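Local coordinates for protein putative Phosphate (Eubacterium rectale, PDB 3DAO) that probably hydrolyses phosphate esters, as a putative phosphatase of the haloacid dehalogenase-like hydrolase family whose natural substrate is not established, at residues V184-P187 with A188-K192; M110-M113 with V114-E117; S217-I220 with D221-L225; D239-M242 with L243-G247; F141-L144 with R145-G149. All blocks are in the same frame, centred on the assembly; numbering follows the deposited sequence.

Interaction 1 of 5, residues V184-P187 with A188-K192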
loop_
_atom_site.group_PDB
_atom_site.type_symbol
_atom_site.label_atom_id
_atom_site.label_comp_id
_atom_site.label_asym_id
_atom_site.label_seq_id
_atom_site.Cartn_x
_atom_site.Cartn_y
_atom_site.Cartn_z
ATOM N N VAL A 184 10.642 -21.037 -11.980
ATOM C CA VAL A 184 9.424 -21.787 -11.568
ATOM C C VAL A 184 8.399 -20.995 -10.738
ATOM O O VAL A 184 7.209 -21.000 -11.011
ATOM C CB VAL A 184 9.793 -23.047 -10.760
ATOM C CG1 VAL A 184 8.544 -23.775 -10.253
ATOM C CG2 VAL A 184 10.707 -24.012 -11.583
ATOM N N PHE A 185 8.862 -20.323 -9.693
ATOM C CA PHE A 185 7.930 -19.651 -8.780
ATOM C C PHE A 185 6.997 -18.626 -9.430
ATOM O O PHE A 185 5.769 -18.697 -9.264
ATOM C CB PHE A 185 8.678 -18.963 -7.623
ATOM C CG PHE A 185 7.774 -18.382 -6.586
ATOM C CD1 PHE A 185 7.301 -17.082 -6.714
ATOM C CD2 PHE A 185 7.411 -19.093 -5.477
ATOM C CE1 PHE A 185 6.466 -16.528 -5.764
ATOM C CE2 PHE A 185 6.561 -18.535 -4.532
ATOM C CZ PHE A 185 6.092 -17.254 -4.682
ATOM N N ILE A 186 7.591 -17.721 -10.191
ATOM C CA ILE A 186 6.822 -16.667 -10.853
ATOM C C ILE A 186 5.814 -17.282 -11.853
ATOM O O ILE A 186 4.610 -16.993 -11.775
ATOM C CB ILE A 186 7.741 -15.573 -11.454
ATOM C CG1 ILE A 186 8.442 -14.829 -10.300
ATOM C CG2 ILE A 186 6.944 -14.603 -12.325
ATOM C CD1 ILE A 186 9.460 -13.756 -10.710
ATOM N N PRO A 187 6.273 -18.149 -12.763
ATOM C CA PRO A 187 5.204 -18.667 -13.640
ATOM C C PRO A 187 4.193 -19.584 -12.965
ATOM O O PRO A 187 3.063 -19.718 -13.434
ATOM C CB PRO A 187 5.965 -19.393 -14.738
ATOM C CG PRO A 187 7.335 -19.676 -14.188
ATOM C CD PRO A 187 7.615 -18.497 -13.272
ATOM N N ALA A 188 4.585 -20.210 -11.866
ATOM C CA ALA A 188 3.685 -21.088 -11.167
ATOM C C ALA A 188 2.582 -20.343 -10.436
ATOM O O ALA A 188 1.556 -20.927 -10.151
ATOM C CB ALA A 188 4.434 -22.022 -10.195
ATOM N N TRP A 189 2.780 -19.059 -10.166
ATOM C CA TRP A 189 1.818 -18.336 -9.324
ATOM C C TRP A 189 1.243 -17.064 -9.916
ATOM O O TRP A 189 0.261 -16.549 -9.418
ATOM C CB TRP A 189 2.420 -17.995 -7.934
ATOM C CG TRP A 189 2.752 -19.168 -7.133
ATOM C CD1 TRP A 189 3.985 -19.668 -6.907
ATOM C CD2 TRP A 189 1.827 -20.065 -6.489
ATOM N NE1 TRP A 189 3.896 -20.792 -6.142
ATOM C CE2 TRP A 189 2.587 -21.054 -5.860
ATOM C CE3 TRP A 189 0.428 -20.119 -6.386
ATOM C CZ2 TRP A 189 2.018 -22.108 -5.171
ATOM C CZ3 TRP A 189 -0.129 -21.160 -5.673
ATOM C CH2 TRP A 189 0.655 -22.139 -5.081
ATOM N N ASN A 190 1.855 -16.579 -10.979
ATOM C CA ASN A 190 1.499 -15.257 -11.499
ATOM C C ASN A 190 0.126 -15.165 -12.148
ATOM O O ASN A 190 -0.395 -14.074 -12.296
ATOM C CB ASN A 190 2.605 -14.662 -12.349
ATOM C CG ASN A 190 2.801 -15.367 -13.637
ATOM O OD1 ASN A 190 2.083 -16.317 -13.972
ATOM N ND2 ASN A 190 3.803 -14.911 -14.395
ATOM N N LYS A 191 -0.498 -16.300 -12.409
ATOM C CA LYS A 191 -1.874 -16.292 -12.945
ATOM C C LYS A 191 -2.884 -16.517 -11.828
ATOM O O LYS A 191 -4.079 -16.355 -12.009
ATOM C CB LYS A 191 -2.088 -17.335 -14.053
ATOM C CG LYS A 191 -1.420 -16.936 -15.333
ATOM C CD LYS A 191 -1.765 -17.827 -16.475
ATOM N N LYS A 192 -2.377 -16.848 -10.655
ATOM C CA LYS A 192 -3.199 -17.217 -9.527
ATOM C C LYS A 192 -3.104 -16.207 -8.363
ATOM O O LYS A 192 -3.816 -16.295 -7.372
ATOM C CB LYS A 192 -2.764 -18.589 -9.001
ATOM C CG LYS A 192 -3.018 -19.733 -9.976
ATOM C CD LYS A 192 -3.001 -21.087 -9.275
ATOM C CE LYS A 192 -1.635 -21.641 -9.119
ATOM N NZ LYS A 192 -1.644 -23.018 -8.455
HETATM O O HOH W 1 0.510 -18.973 -12.552
#
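A188 N bonds back to V184 O at 2.9 Å, across the first turn of the short helix 185-189, and I186 O then takes two amides at once, N190 N nearly in line with the carbonyl and W189 N from above its plane, the latter at 3.2 Å. The main side-chain contact lies one turn apart on the inner side. W189 sets CD1 over the centre of the F185 ring, 3.6 Å above its plane, with the nearest ring carbon, F185 CE2, 3.7 Å from W189 CD1. The rings are inclined at 49°, an oblique aromatic pair. With CG anti to the backbone N (chi1 -174°), the F185 ring comes to lie beside W189 CD1. The edge of the indole also meets F185 O, 3.1 Å from W189 CD1. N190 keeps CB and CG close to I186 O, both at 3.1 Å, and a water donates to P187 O and accepts from K191 N, linking the two just beyond the helix. Replacing F185 with an alanine would probably open a gap beneath the indole and leave it less firmly held on that side, since the phenyl face that supports CD1 would be gone. Both aromatics also touch M113 on helix 104-117 and L195 on strand 193-198. V184 stands at the N-cap position of this short amphipathic helix, which packs by its aromatic side in the domain built on the six-stranded sheet.

Interaction 2 of 5, residues M110-M113 with V114-E117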
loop_
_atom_site.group_PDB
_atom_site.type_symbol
_atom_site.label_atom_id
_atom_site.label_comp_id
_atom_site.label_asym_id
_atom_site.label_seq_id
_atom_site.Cartn_x
_atom_site.Cartn_y
_atom_site.Cartn_z
HETATM N N MSE A 110 2.739 -21.490 -1.741
HETATM C CA MSE A 110 3.938 -20.652 -1.953
HETATM C C MSE A 110 5.011 -21.005 -0.929
HETATM O O MSE A 110 6.180 -21.144 -1.276
HETATM C CB MSE A 110 3.611 -19.176 -1.891
HETATM C CG MSE A 110 2.823 -18.729 -3.083
HETATM SE SE MSE A 110 2.184 -16.930 -2.819
HETATM C CE MSE A 110 1.553 -16.552 -4.651
ATOM N N CYS A 111 4.602 -21.116 0.325
ATOM C CA CYS A 111 5.524 -21.472 1.419
ATOM C C CYS A 111 6.237 -22.781 1.082
ATOM O O CYS A 111 7.457 -22.910 1.165
ATOM C CB CYS A 111 4.778 -21.700 2.730
ATOM S SG CYS A 111 4.176 -20.239 3.649
ATOM N N ARG A 112 5.440 -23.797 0.743
ATOM C CA ARG A 112 6.015 -25.139 0.452
ATOM C C ARG A 112 6.965 -25.121 -0.691
ATOM O O ARG A 112 8.048 -25.740 -0.635
ATOM C CB ARG A 112 4.912 -26.174 0.209
ATOM C CG ARG A 112 4.113 -26.376 1.438
ATOM C CD ARG A 112 2.964 -27.338 1.238
ATOM N NE ARG A 112 2.210 -27.460 2.478
ATOM C CZ ARG A 112 0.948 -27.062 2.598
ATOM N NH1 ARG A 112 0.260 -26.673 1.541
ATOM N NH2 ARG A 112 0.355 -27.167 3.748
HETATM N N MSE A 113 6.620 -24.333 -1.702
HETATM C CA MSE A 113 7.463 -24.234 -2.887
HETATM C C MSE A 113 8.782 -23.525 -2.586
HETATM O O MSE A 113 9.849 -23.960 -3.037
HETATM C CB MSE A 113 6.752 -23.567 -4.055
HETATM C CG MSE A 113 7.678 -23.319 -5.233
HETATM SE SE MSE A 113 6.760 -22.629 -6.802
HETATM C CE MSE A 113 5.671 -24.181 -7.309
ATOM N N VAL A 114 8.721 -22.438 -1.814
ATOM C CA VAL A 114 9.956 -21.706 -1.524
ATOM C C VAL A 114 10.868 -22.587 -0.669
ATOM O O VAL A 114 12.054 -22.730 -0.927
ATOM C CB VAL A 114 9.682 -20.345 -0.886
ATOM C CG1 VAL A 114 11.037 -19.641 -0.508
ATOM C CG2 VAL A 114 8.854 -19.478 -1.859
ATOM N N ARG A 115 10.248 -23.265 0.279
ATOM C CA ARG A 115 10.966 -24.124 1.213
ATOM C C ARG A 115 11.681 -25.249 0.489
ATOM O O ARG A 115 12.867 -25.503 0.703
ATOM C CB ARG A 115 9.973 -24.699 2.220
ATOM C CG ARG A 115 10.566 -25.581 3.278
ATOM C CD ARG A 115 9.441 -26.336 4.009
ATOM N NE ARG A 115 8.759 -27.194 3.036
ATOM C CZ ARG A 115 7.547 -27.723 3.159
ATOM N NH1 ARG A 115 6.829 -27.483 4.212
ATOM N NH2 ARG A 115 7.030 -28.452 2.168
ATOM N N ASP A 116 10.959 -25.883 -0.425
ATOM C CA ASP A 116 11.465 -27.070 -1.097
ATOM C C ASP A 116 12.271 -26.833 -2.349
ATOM O O ASP A 116 13.190 -27.613 -2.650
ATOM C CB ASP A 116 10.293 -28.001 -1.458
ATOM C CG ASP A 116 9.575 -28.548 -0.222
ATOM O OD1 ASP A 116 10.197 -28.587 0.875
ATOM O OD2 ASP A 116 8.399 -28.959 -0.355
ATOM N N GLU A 117 11.902 -25.802 -3.096
ATOM C CA GLU A 117 12.530 -25.494 -4.384
ATOM C C GLU A 117 13.365 -24.232 -4.476
ATOM O O GLU A 117 14.112 -24.059 -5.433
ATOM C CB GLU A 117 11.475 -25.485 -5.497
ATOM C CG GLU A 117 10.624 -26.737 -5.495
ATOM C CD GLU A 117 9.818 -26.868 -6.767
ATOM O OE1 GLU A 117 10.436 -26.903 -7.844
ATOM O OE2 GLU A 117 8.589 -26.936 -6.656
HETATM O O HOH W 2 3.728 -27.915 4.717
#
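R115 lays its guanidinium alongside R112, the two side chains pointing the same way, with R112 CA over one face, toward its rim, and R112 CG 3.7 Å from R115 NH2. The planes of the two guanidinium groups are 55° apart. A water joins them, accepting from R112 NE at 2.7 Å and from R115 NH1 at 3.2 Å, in the plane of each group. Further along, the M113 chain crosses that of E117 obliquely, and E117 OE2 stands 4.0 Å from M113 CG. What holds R115 is its neighbour D116: R115 NE bonds to D116 OD1 from above the carboxylate plane, and R115 NH2 to D116 OD2 on the syn side in a nearly straight bond of 174°. This side-on, two-nitrogen salt bridge fixes the rotation of the guanidinium and probably neutralises much of R115's charge, which would ease the nearness of the R112 guanidinium. The R115 chain bends at chi3 (63°), which folds its end back over R112. Beneath lies the backbone: the amides of V114, R115, D116 and E117 each bond to the carbonyl four residues earlier, that of E117 N to M113 O measuring 2.8 Å. On the buried side, M110, a selenomethionine, and V114 pack on F169, and C111 and V114 on Y123. Such a division between charged and apolar sides is that of an amphipathic alpha-helix lying against a sheet, here helix 104-117 over strands 122-126 and 168-172.

Interaction 3 of 5, residues S217-I220 with D221-L225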
loop_
_atom_site.group_PDB
_atom_site.type_symbol
_atom_site.label_atom_id
_atom_site.label_comp_id
_atom_site.label_asym_id
_atom_site.label_seq_id
_atom_site.Cartn_x
_atom_site.Cartn_y
_atom_site.Cartn_z
ATOM N N SER A 217 -11.875 1.755 -5.688
ATOM C CA SER A 217 -13.149 1.562 -6.378
ATOM C C SER A 217 -14.218 1.027 -5.436
ATOM O O SER A 217 -15.397 1.361 -5.548
ATOM C CB SER A 217 -12.980 0.603 -7.557
ATOM O OG SER A 217 -12.132 1.171 -8.518
ATOM N N TYR A 218 -13.775 0.202 -4.498
ATOM C CA TYR A 218 -14.641 -0.355 -3.474
ATOM C C TYR A 218 -15.310 0.766 -2.675
ATOM O O TYR A 218 -16.548 0.754 -2.432
ATOM C CB TYR A 218 -13.885 -1.323 -2.549
ATOM C CG TYR A 218 -14.649 -1.630 -1.314
ATOM C CD1 TYR A 218 -15.584 -2.664 -1.288
ATOM C CD2 TYR A 218 -14.520 -0.840 -0.177
ATOM C CE1 TYR A 218 -16.311 -2.909 -0.153
ATOM C CE2 TYR A 218 -15.243 -1.076 0.944
ATOM C CZ TYR A 218 -16.152 -2.106 0.954
ATOM O OH TYR A 218 -16.867 -2.314 2.092
ATOM N N LEU A 219 -14.486 1.749 -2.298
ATOM C CA LEU A 219 -14.967 2.906 -1.553
ATOM C C LEU A 219 -15.851 3.800 -2.400
ATOM O O LEU A 219 -16.891 4.272 -1.925
ATOM C CB LEU A 219 -13.838 3.742 -0.952
ATOM C CG LEU A 219 -13.182 3.204 0.310
ATOM C CD1 LEU A 219 -12.022 4.128 0.773
ATOM C CD2 LEU A 219 -14.242 2.961 1.433
ATOM N N ILE A 220 -15.431 4.034 -3.639
ATOM C CA ILE A 220 -16.181 4.905 -4.535
ATOM C C ILE A 220 -17.596 4.367 -4.675
ATOM O O ILE A 220 -18.580 5.110 -4.545
ATOM C CB ILE A 220 -15.533 5.048 -5.905
ATOM C CG1 ILE A 220 -14.261 5.902 -5.787
ATOM C CG2 ILE A 220 -16.510 5.722 -6.864
ATOM C CD1 ILE A 220 -13.296 5.768 -6.976
ATOM N N ASP A 221 -17.679 3.055 -4.861
ATOM C CA ASP A 221 -18.963 2.381 -5.014
ATOM C C ASP A 221 -19.738 2.461 -3.738
ATOM O O ASP A 221 -20.930 2.681 -3.758
ATOM C CB ASP A 221 -18.810 0.913 -5.350
ATOM C CG ASP A 221 -20.139 0.168 -5.278
ATOM O OD1 ASP A 221 -20.945 0.347 -6.229
ATOM O OD2 ASP A 221 -20.374 -0.580 -4.281
ATOM N N ARG A 222 -19.052 2.232 -2.623
ATOM C CA ARG A 222 -19.708 2.217 -1.312
ATOM C C ARG A 222 -20.417 3.511 -1.015
ATOM O O ARG A 222 -21.463 3.539 -0.362
ATOM C CB ARG A 222 -18.695 1.981 -0.187
ATOM C CG ARG A 222 -19.315 1.995 1.207
ATOM C CD ARG A 222 -18.323 1.524 2.223
ATOM N NE ARG A 222 -18.829 1.494 3.596
ATOM C CZ ARG A 222 -19.374 0.423 4.169
ATOM N NH1 ARG A 222 -19.512 -0.707 3.496
ATOM N NH2 ARG A 222 -19.785 0.483 5.425
ATOM N N PHE A 223 -19.817 4.592 -1.464
ATOM C CA PHE A 223 -20.367 5.927 -1.180
ATOM C C PHE A 223 -21.202 6.473 -2.307
ATOM O O PHE A 223 -21.547 7.656 -2.319
ATOM C CB PHE A 223 -19.274 6.891 -0.757
ATOM C CG PHE A 223 -18.647 6.504 0.531
ATOM C CD1 PHE A 223 -19.395 6.515 1.686
ATOM C CD2 PHE A 223 -17.336 6.117 0.594
ATOM C CE1 PHE A 223 -18.843 6.145 2.882
ATOM C CE2 PHE A 223 -16.772 5.768 1.796
ATOM C CZ PHE A 223 -17.526 5.767 2.937
ATOM N N ASP A 224 -21.498 5.578 -3.239
ATOM C CA ASP A 224 -22.381 5.837 -4.387
ATOM C C ASP A 224 -21.886 7.003 -5.207
ATOM O O ASP A 224 -22.641 7.906 -5.581
ATOM C CB ASP A 224 -23.814 6.116 -3.909
ATOM C CG ASP A 224 -24.426 4.924 -3.176
ATOM O OD1 ASP A 224 -24.282 3.791 -3.683
ATOM O OD2 ASP A 224 -25.032 5.123 -2.094
ATOM N N LEU A 225 -20.584 6.995 -5.429
ATOM C CA LEU A 225 -19.936 8.010 -6.215
ATOM C C LEU A 225 -19.490 7.412 -7.508
ATOM O O LEU A 225 -19.581 6.202 -7.736
ATOM C CB LEU A 225 -18.686 8.560 -5.510
ATOM C CG LEU A 225 -18.840 9.204 -4.142
ATOM C CD1 LEU A 225 -17.444 9.629 -3.665
ATOM C CD2 LEU A 225 -19.805 10.398 -4.195
HETATM O O HOH W 3 -18.453 -1.181 -2.422
#
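D221, R222 and F223 give their backbone amides to the carbonyls of S217, Y218 and L219, the last regular bonds of helix 212-222, with F223 N 3.0 Å from L219 O. The F223 ring lies close to that same carbonyl, its CD2 3.2 Å from L219 O. The next carbonyl, I220 O, is turned to a different use: L225 N reaches it at 2.9 Å in a bond of 164°, with a weak second bond from F223 N. Together with D224 N to D221 O at 3.0 Å, this makes a Schellman motif, in which D224, at positive phi, is the C' residue that turns the chain out of the helix. Two apolar contacts lie near the helix end. I220 CG2 meets L225 CB at 3.8 Å, the hydrophobic touch that goes with the 6→1 bond of the motif, L225 N to I220 O, and L219 and F223 lie side by side, L219 CD2 against F223 CE2 at 3.8 Å. Among the polar side chains, Y218 and R222 run in the same direction with ring and guanidinium planes 22° apart, Y218 OH 3.4 Å from R222 NH1. R222 arrives there extended as far as NE. One water donates both to Y218 O and to D221 OD2, tying the carboxylate to the helix backbone, whereas S217 OG bonds to W213 O one turn back. Y218 and L219 press on V90 and L97 of the antiparallel edge of the eight-stranded sheet, and L219 and F223 on L81.

Interaction 4 of 5, residues D239-M242 with L243-G247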
loop_
_atom_site.group_PDB
_atom_site.type_symbol
_atom_site.label_atom_id
_atom_site.label_comp_id
_atom_site.label_asym_id
_atom_site.label_seq_id
_atom_site.Cartn_x
_atom_site.Cartn_y
_atom_site.Cartn_z
ATOM N N ASP A 239 0.600 4.077 -9.104
ATOM C CA ASP A 239 -0.502 5.048 -8.933
ATOM C C ASP A 239 -1.147 5.377 -10.255
ATOM O O ASP A 239 -2.139 6.091 -10.328
ATOM C CB ASP A 239 0.033 6.374 -8.360
ATOM C CG ASP A 239 0.435 6.266 -6.911
ATOM O OD1 ASP A 239 -0.268 5.591 -6.126
ATOM O OD2 ASP A 239 1.462 6.862 -6.552
ATOM N N ILE A 240 -0.569 4.840 -11.315
ATOM C CA ILE A 240 -1.025 5.200 -12.665
ATOM C C ILE A 240 -2.514 4.926 -12.928
ATOM O O ILE A 240 -3.233 5.755 -13.487
ATOM C CB ILE A 240 -0.119 4.580 -13.763
ATOM C CG1 ILE A 240 1.170 5.400 -13.846
ATOM C CG2 ILE A 240 -0.833 4.546 -15.112
ATOM C CD1 ILE A 240 2.275 4.833 -14.788
ATOM N N GLU A 241 -2.973 3.761 -12.525
ATOM C CA GLU A 241 -4.372 3.396 -12.777
ATOM C C GLU A 241 -5.317 4.382 -12.075
ATOM O O GLU A 241 -6.277 4.869 -12.679
ATOM C CB GLU A 241 -4.638 1.943 -12.344
ATOM C CG GLU A 241 -6.044 1.492 -12.647
ATOM C CD GLU A 241 -6.301 0.024 -12.334
ATOM O OE1 GLU A 241 -5.669 -0.517 -11.381
ATOM O OE2 GLU A 241 -7.154 -0.560 -13.059
HETATM N N MSE A 242 -5.018 4.732 -10.825
HETATM C CA MSE A 242 -5.916 5.658 -10.094
HETATM C C MSE A 242 -5.815 7.059 -10.699
HETATM O O MSE A 242 -6.815 7.766 -10.856
HETATM C CB MSE A 242 -5.735 5.625 -8.550
HETATM C CG MSE A 242 -4.554 6.239 -7.983
HETATM SE SE MSE A 242 -4.761 6.133 -6.035
HETATM C CE MSE A 242 -3.173 7.141 -5.490
ATOM N N LEU A 243 -4.607 7.440 -11.094
ATOM C CA LEU A 243 -4.416 8.785 -11.699
ATOM C C LEU A 243 -5.203 8.888 -13.009
ATOM O O LEU A 243 -5.764 9.912 -13.358
ATOM C CB LEU A 243 -2.931 9.088 -11.917
ATOM C CG LEU A 243 -2.036 9.188 -10.674
ATOM C CD1 LEU A 243 -0.534 9.280 -11.066
ATOM C CD2 LEU A 243 -2.434 10.353 -9.764
ATOM N N GLN A 244 -5.232 7.800 -13.750
ATOM C CA GLN A 244 -5.960 7.752 -15.043
ATOM C C GLN A 244 -7.449 7.703 -14.914
ATOM O O GLN A 244 -8.182 8.300 -15.708
ATOM C CB GLN A 244 -5.566 6.519 -15.857
ATOM C CG GLN A 244 -4.158 6.593 -16.384
ATOM C CD GLN A 244 -3.755 5.358 -17.175
ATOM O OE1 GLN A 244 -4.321 4.274 -17.021
ATOM N NE2 GLN A 244 -2.748 5.513 -17.991
ATOM N N ASN A 245 -7.912 6.995 -13.901
ATOM C CA ASN A 245 -9.353 6.759 -13.741
ATOM C C ASN A 245 -10.097 7.861 -12.986
ATOM O O ASN A 245 -11.315 8.024 -13.151
ATOM C CB ASN A 245 -9.600 5.409 -13.063
ATOM C CG ASN A 245 -9.236 4.236 -13.953
ATOM O OD1 ASN A 245 -8.988 4.414 -15.143
ATOM N ND2 ASN A 245 -9.211 3.039 -13.383
ATOM N N ALA A 246 -9.370 8.570 -12.137
ATOM C CA ALA A 246 -9.934 9.683 -11.337
ATOM C C ALA A 246 -10.277 10.858 -12.266
ATOM O O ALA A 246 -9.538 11.155 -13.199
ATOM C CB ALA A 246 -8.947 10.136 -10.254
ATOM N N GLY A 247 -11.395 11.516 -11.996
ATOM C CA GLY A 247 -11.848 12.659 -12.807
ATOM C C GLY A 247 -10.788 13.738 -12.897
ATOM O O GLY A 247 -10.622 14.402 -13.936
HETATM O O HOH W 4 -8.781 0.611 -14.757
#
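Q244 lies across I240 one turn earlier, and its chain can be followed outward. Q244 CB lies 3.4 Å from I240 O, the carbonyl that also accepts Q244 N at 2.9 Å. Q244 CG comes nearer still, 3.2 Å from I240 O. Next, Q244 CD passes 3.7 Å from I240 CG2, and at the tip Q244 NE2 rests 3.6 Å from that same methyl and Q244 OE1 about 4.0 Å from it, the two chains crossing obliquely. Because Q244 CG is anti to the carbonyl carbon (chi1 -70°), the extended chain runs back along the helix surface. A second pair repeats the spacing on the outside: E241 CG stands 3.6 Å from N245 ND2, and a water donates to E241 OE2 and accepts from N245 ND2, linking carboxylate and amide. Inward, L243 CD1 comes 4.0 Å from D239 CB. The polar end of D239 is held elsewhere, by a salt bridge from K212 and by the amides of D235 and N236, next to D27 of a probable HAD-type motif. In the beta-alpha-beta unit 230-234, 240-245, 248-252, M242 and A246 face C232 of the first strand, I240 and L243 pack on helix 257-262, and E241, M242 and N245 touch W213 of helix 212-222.

Interaction 5 of 5, residues F141-L144 with R145-G149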
loop_
_atom_site.group_PDB
_atom_site.type_symbol
_atom_site.label_atom_id
_atom_site.label_comp_id
_atom_site.label_asym_id
_atom_site.label_seq_id
_atom_site.Cartn_x
_atom_site.Cartn_y
_atom_site.Cartn_z
ATOM N N PHE A 141 15.482 -10.104 9.282
ATOM C CA PHE A 141 14.457 -10.115 10.335
ATOM C C PHE A 141 14.720 -8.940 11.275
ATOM O O PHE A 141 13.845 -8.184 11.648
ATOM C CB PHE A 141 14.514 -11.373 11.159
ATOM C CG PHE A 141 13.477 -11.415 12.244
ATOM C CD1 PHE A 141 12.203 -11.920 11.982
ATOM C CD2 PHE A 141 13.762 -10.936 13.502
ATOM C CE1 PHE A 141 11.245 -11.959 12.977
ATOM C CE2 PHE A 141 12.811 -10.972 14.482
ATOM C CZ PHE A 141 11.560 -11.467 14.222
ATOM N N HIS A 142 15.959 -8.828 11.694
ATOM C CA HIS A 142 16.356 -7.676 12.539
ATOM C C HIS A 142 16.141 -6.325 11.904
ATOM O O HIS A 142 15.759 -5.385 12.609
ATOM C CB HIS A 142 17.786 -7.833 13.074
ATOM C CG HIS A 142 17.880 -8.907 14.110
ATOM N ND1 HIS A 142 17.481 -8.707 15.411
ATOM C CD2 HIS A 142 18.284 -10.194 14.033
ATOM C CE1 HIS A 142 17.625 -9.829 16.091
ATOM N NE2 HIS A 142 18.121 -10.747 15.284
ATOM N N LEU A 143 16.368 -6.212 10.593
ATOM C CA LEU A 143 16.176 -4.950 9.900
ATOM C C LEU A 143 14.686 -4.573 9.925
ATOM O O LEU A 143 14.295 -3.429 10.209
ATOM C CB LEU A 143 16.667 -4.997 8.460
ATOM C CG LEU A 143 16.583 -3.700 7.641
ATOM C CD1 LEU A 143 17.643 -2.659 8.081
ATOM C CD2 LEU A 143 16.691 -4.038 6.166
ATOM N N LEU A 144 13.871 -5.556 9.615
ATOM C CA LEU A 144 12.414 -5.346 9.542
ATOM C C LEU A 144 11.850 -4.935 10.881
ATOM O O LEU A 144 11.080 -3.999 10.973
ATOM C CB LEU A 144 11.702 -6.632 9.088
ATOM C CG LEU A 144 12.028 -7.072 7.685
ATOM C CD1 LEU A 144 11.295 -8.414 7.337
ATOM C CD2 LEU A 144 11.738 -5.973 6.711
ATOM N N ARG A 145 12.278 -5.624 11.929
ATOM C CA ARG A 145 11.726 -5.375 13.272
ATOM C C ARG A 145 12.307 -4.140 13.925
ATOM O O ARG A 145 11.571 -3.298 14.448
ATOM C CB ARG A 145 11.969 -6.567 14.222
ATOM C CG ARG A 145 11.239 -6.431 15.579
ATOM C CD ARG A 145 11.571 -7.583 16.536
ATOM N NE ARG A 145 12.936 -7.407 16.990
ATOM C CZ ARG A 145 13.713 -8.322 17.555
ATOM N NH1 ARG A 145 13.300 -9.554 17.779
ATOM N NH2 ARG A 145 14.947 -7.980 17.874
ATOM N N ASP A 146 13.623 -3.995 13.828
ATOM C CA ASP A 146 14.302 -2.975 14.617
ATOM C C ASP A 146 14.708 -1.713 13.900
ATOM O O ASP A 146 15.069 -0.714 14.556
ATOM C CB ASP A 146 15.468 -3.612 15.367
ATOM C CG ASP A 146 15.016 -4.643 16.361
ATOM O OD1 ASP A 146 13.862 -4.573 16.814
ATOM O OD2 ASP A 146 15.812 -5.540 16.697
ATOM N N SER A 147 14.691 -1.732 12.575
ATOM C CA SER A 147 14.908 -0.495 11.832
ATOM C C SER A 147 13.623 -0.031 11.182
ATOM O O SER A 147 13.322 1.148 11.176
ATOM C CB SER A 147 16.014 -0.588 10.780
ATOM O OG SER A 147 17.302 -0.771 11.379
ATOM N N TYR A 148 12.830 -0.954 10.661
ATOM C CA TYR A 148 11.613 -0.559 9.971
ATOM C C TYR A 148 10.418 -0.515 10.924
ATOM O O TYR A 148 9.366 0.027 10.587
ATOM C CB TYR A 148 11.327 -1.443 8.754
ATOM C CG TYR A 148 12.391 -1.468 7.678
ATOM C CD1 TYR A 148 13.333 -0.467 7.569
ATOM C CD2 TYR A 148 12.355 -2.423 6.679
ATOM C CE1 TYR A 148 14.275 -0.481 6.556
ATOM C CE2 TYR A 148 13.292 -2.435 5.650
ATOM C CZ TYR A 148 14.244 -1.458 5.596
ATOM O OH TYR A 148 15.175 -1.477 4.544
ATOM N N GLY A 149 10.577 -1.111 12.082
ATOM C CA GLY A 149 9.556 -1.066 13.140
ATOM C C GLY A 149 8.327 -1.920 12.843
ATOM O O GLY A 149 7.235 -1.659 13.332
HETATM O O HOH W 5 18.291 -5.517 16.165
#
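F141 presents its ring edge to R145, with F141 CE2 3.6 Å from R145 NH1 and the ring and guanidinium planes 84° apart. H142 lies alongside R145 and D146, its ring perpendicular to the guanidinium; D146 OD2 approaches the imidazole edge in plane, and R145 holds D146 in a side-on salt bridge, NE to OD1 and R145 NH2 to D146 OD2 at 2.8 Å. L143, its CG swung beside the carbonyl carbon (chi1 -177°), places that atom over one face of the Y148 ring, toward the rim, a CH-pi contact 4.1 Å from the centroid, while L143 O accepts the amides of both S147 and Y148. A glycine in place of L143 would probably leave that tyrosine face without its apolar cover and Y148 freer to swing. L144 CD2 meets the same ring obliquely, 3.6 Å from Y148 CD2, and L144 touches M152. Helix 139-146, in the beta-alpha-beta unit between strands 131-133 and 152-154, runs out through S147 and Y148, and G149, at positive phi, is the first residue to leave helical angles.

In the fold
All five are local contacts along or at the end of a helix. Interaction 4 is the more buried, with four of its eight touching residues enclosed, and interaction 5 the more exposed, with five of nine at the surface; the others lie between. Interactions 1 and 2 join two helices of the six-stranded-sheet domain, meeting where W189 NE1 is 3.5 Å from M113 SE. Interaction 5 belongs to that domain too, its centre about 24 Å from that of interaction 2. Interactions 3 and 4 flank the eight-stranded sheet, centres about 15 Å apart. Aromatic packing dominates 1, arginine-aspartate pairs mark 2 and 5, a Schellman motif closes 3, and D239 of interaction 4 touches residues of a motif consistent with the HAD-type catalytic one.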